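Local coordinates for cycloalternan-forming enzyme (Listeria monocytogenes serovar 1/2a, PDB 5F7U), which is a multidomain carbohydrate-active enzyme of glycoside hydrolase family 31, with a TIM barrel flanked by beta-rich domains, one a family 6 carbohydrate-binding module, at residues D824-R829 with P868-E873. The protein carries 1 engineered substitution. Numbering follows the deposited sequence.
Sequences DNLTFR and PAMADE. With MG (magnesium ion), chain K.
Magnesium marks the start of strand 825-830: the carbonyl O of Asp824 binds the ion at 2.2 Å, alongside the O of Tyr823 and three waters. One of these waters also donates to Asp872 OD1 at 3.0 Å, so the carboxylate of the 868-873 loop sits in the second shell of the metal and may add to the negative field around it. The end of the Asn825 side chain brings OD1 to 4.2 Å from Glu873 OE2. Two waters lie alongside this oxygen pair, each bridging OD1 and OE2, the longer of the two bonds to Asn825 being weak; the amide nitrogen ND2 instead binds Asp808 OD1. At Leu826 the backbone N donates to another water, which donates in turn to Glu873 O at 2.7 Å, bridging the two segments where Leu826 CA and Glu873 CA lie 6.9 Å apart. The Leu826 side chain, CG anti to its own N (chi1 176°), carries CD2 to within 3.7 Å of Met870 CE, the two side chains crossing at about a right angle. Thr827 points away from the loop, and its OG1 bonds Asn825 O from above the carbonyl plane, 61° out of it. Phe828 meets Met870 tip to tip: Met870 CE, brought round by bends at chi2 and chi3, lies near the ring plane at the ring edge, 3.9 Å from Phe828 CZ. This methyl therefore touches both Leu826 and Phe828, while Arg850 of strand 848-857 also contacts Met870. Beyond the waters, Leu826 and Phe828 pair directly with Thr875. The geometry is that of the beginning of a parallel strand pair, 825-830 with 874-879, in a five-stranded mixed beta-sheet, where water joins Leu826 N to Glu873 O and magnesium is bound at the start of the first strand.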
# COMPACT_ATOMS: atom_id res chain seq x y z
N ASP A 824 -13.03 14.93 21.99
CA ASP A 824 -13.25 16.29 22.46
C ASP A 824 -14.66 16.67 21.97
O ASP A 824 -15.65 16.39 22.68
CB ASP A 824 -12.12 17.21 21.98
CG ASP A 824 -12.17 18.60 22.60
OD1 ASP A 824 -13.19 18.98 23.22
OD2 ASP A 824 -11.18 19.34 22.46
N ASN A 825 -14.76 17.22 20.76
CA ASN A 825 -16.05 17.45 20.09
C ASN A 825 -16.20 16.53 18.88
O ASN A 825 -15.57 16.75 17.83
CB ASN A 825 -16.20 18.90 19.64
CG ASN A 825 -16.16 19.89 20.79
OD1 ASN A 825 -16.74 19.64 21.85
ND2 ASN A 825 -15.52 21.02 20.58
N LEU A 826 -17.00 15.48 19.03
CA LEU A 826 -17.23 14.57 17.90
C LEU A 826 -18.07 15.33 16.88
O LEU A 826 -19.14 15.86 17.22
CB LEU A 826 -17.92 13.29 18.35
CG LEU A 826 -18.35 12.26 17.31
CD1 LEU A 826 -17.14 11.67 16.60
CD2 LEU A 826 -19.13 11.18 18.04
N THR A 827 -17.58 15.36 15.64
CA THR A 827 -18.06 16.25 14.59
C THR A 827 -18.22 15.46 13.30
O THR A 827 -17.43 14.56 13.06
CB THR A 827 -17.09 17.44 14.40
OG1 THR A 827 -16.96 18.16 15.63
CG2 THR A 827 -17.57 18.43 13.32
N PHE A 828 -19.24 15.78 12.50
CA PHE A 828 -19.38 15.16 11.19
C PHE A 828 -19.45 16.25 10.14
O PHE A 828 -20.41 17.04 10.14
CB PHE A 828 -20.61 14.25 11.09
CG PHE A 828 -20.56 13.07 12.02
CD1 PHE A 828 -20.98 13.20 13.34
CD2 PHE A 828 -20.08 11.83 11.57
CE1 PHE A 828 -20.91 12.12 14.22
CE2 PHE A 828 -20.04 10.74 12.43
CZ PHE A 828 -20.43 10.89 13.76
N ARG A 829 -18.44 16.29 9.28
CA ARG A 829 -18.39 17.21 8.15
C ARG A 829 -19.17 16.58 7.00
O ARG A 829 -18.92 15.43 6.64
CB ARG A 829 -16.92 17.46 7.77
CG ARG A 829 -16.67 18.38 6.58
CD ARG A 829 -17.01 19.84 6.85
NE ARG A 829 -16.09 20.51 7.77
CZ ARG A 829 -14.91 21.01 7.45
NH1 ARG A 829 -14.19 21.66 8.37
NH2 ARG A 829 -14.44 20.89 6.20
N PRO A 868 -28.19 8.50 14.38
CA PRO A 868 -28.62 7.37 15.20
C PRO A 868 -28.39 7.71 16.67
O PRO A 868 -27.87 8.79 16.97
CB PRO A 868 -27.68 6.25 14.73
CG PRO A 868 -26.41 6.97 14.42
CD PRO A 868 -26.84 8.30 13.84
N ALA A 869 -28.76 6.80 17.57
CA ALA A 869 -28.39 6.93 18.98
C ALA A 869 -26.86 7.10 19.07
O ALA A 869 -26.12 6.41 18.37
CB ALA A 869 -28.84 5.72 19.76
N MET A 870 -26.41 8.05 19.90
CA MET A 870 -24.97 8.32 20.09
C MET A 870 -24.68 8.38 21.59
O MET A 870 -25.56 8.69 22.39
CB MET A 870 -24.56 9.65 19.46
CG MET A 870 -24.81 9.79 17.96
SD MET A 870 -23.80 8.71 16.92
CE MET A 870 -22.23 9.56 16.96
N ALA A 871 -23.43 8.10 21.96
CA ALA A 871 -23.01 8.17 23.35
C ALA A 871 -22.44 9.55 23.69
O ALA A 871 -22.21 9.86 24.85
CB ALA A 871 -21.99 7.09 23.64
N ASP A 872 -22.23 10.37 22.66
CA ASP A 872 -21.62 11.68 22.81
C ASP A 872 -22.48 12.75 22.17
O ASP A 872 -23.24 12.46 21.24
CB ASP A 872 -20.26 11.73 22.09
CG ASP A 872 -19.27 10.72 22.64
OD1 ASP A 872 -18.60 11.03 23.64
OD2 ASP A 872 -19.13 9.63 22.06
N GLU A 873 -22.36 13.97 22.68
CA GLU A 873 -22.77 15.18 21.95
C GLU A 873 -22.15 15.14 20.54
O GLU A 873 -21.03 14.67 20.37
CB GLU A 873 -22.27 16.39 22.72
CG GLU A 873 -22.43 17.77 22.10
CD GLU A 873 -21.95 18.85 23.05
OE1 GLU A 873 -22.67 19.14 24.02
OE2 GLU A 873 -20.83 19.38 22.87
MG MG K . -15.87 15.00 24.37
O HOH W 1 -18.57 15.19 21.45
O HOH W 2 -18.91 17.93 21.95
O HOH W 3 -18.87 21.06 24.01
O HOH W 4 -17.33 13.78 23.44
O HOH W 5 -18.06 16.20 25.09
O HOH W 6 -15.79 13.30 26.13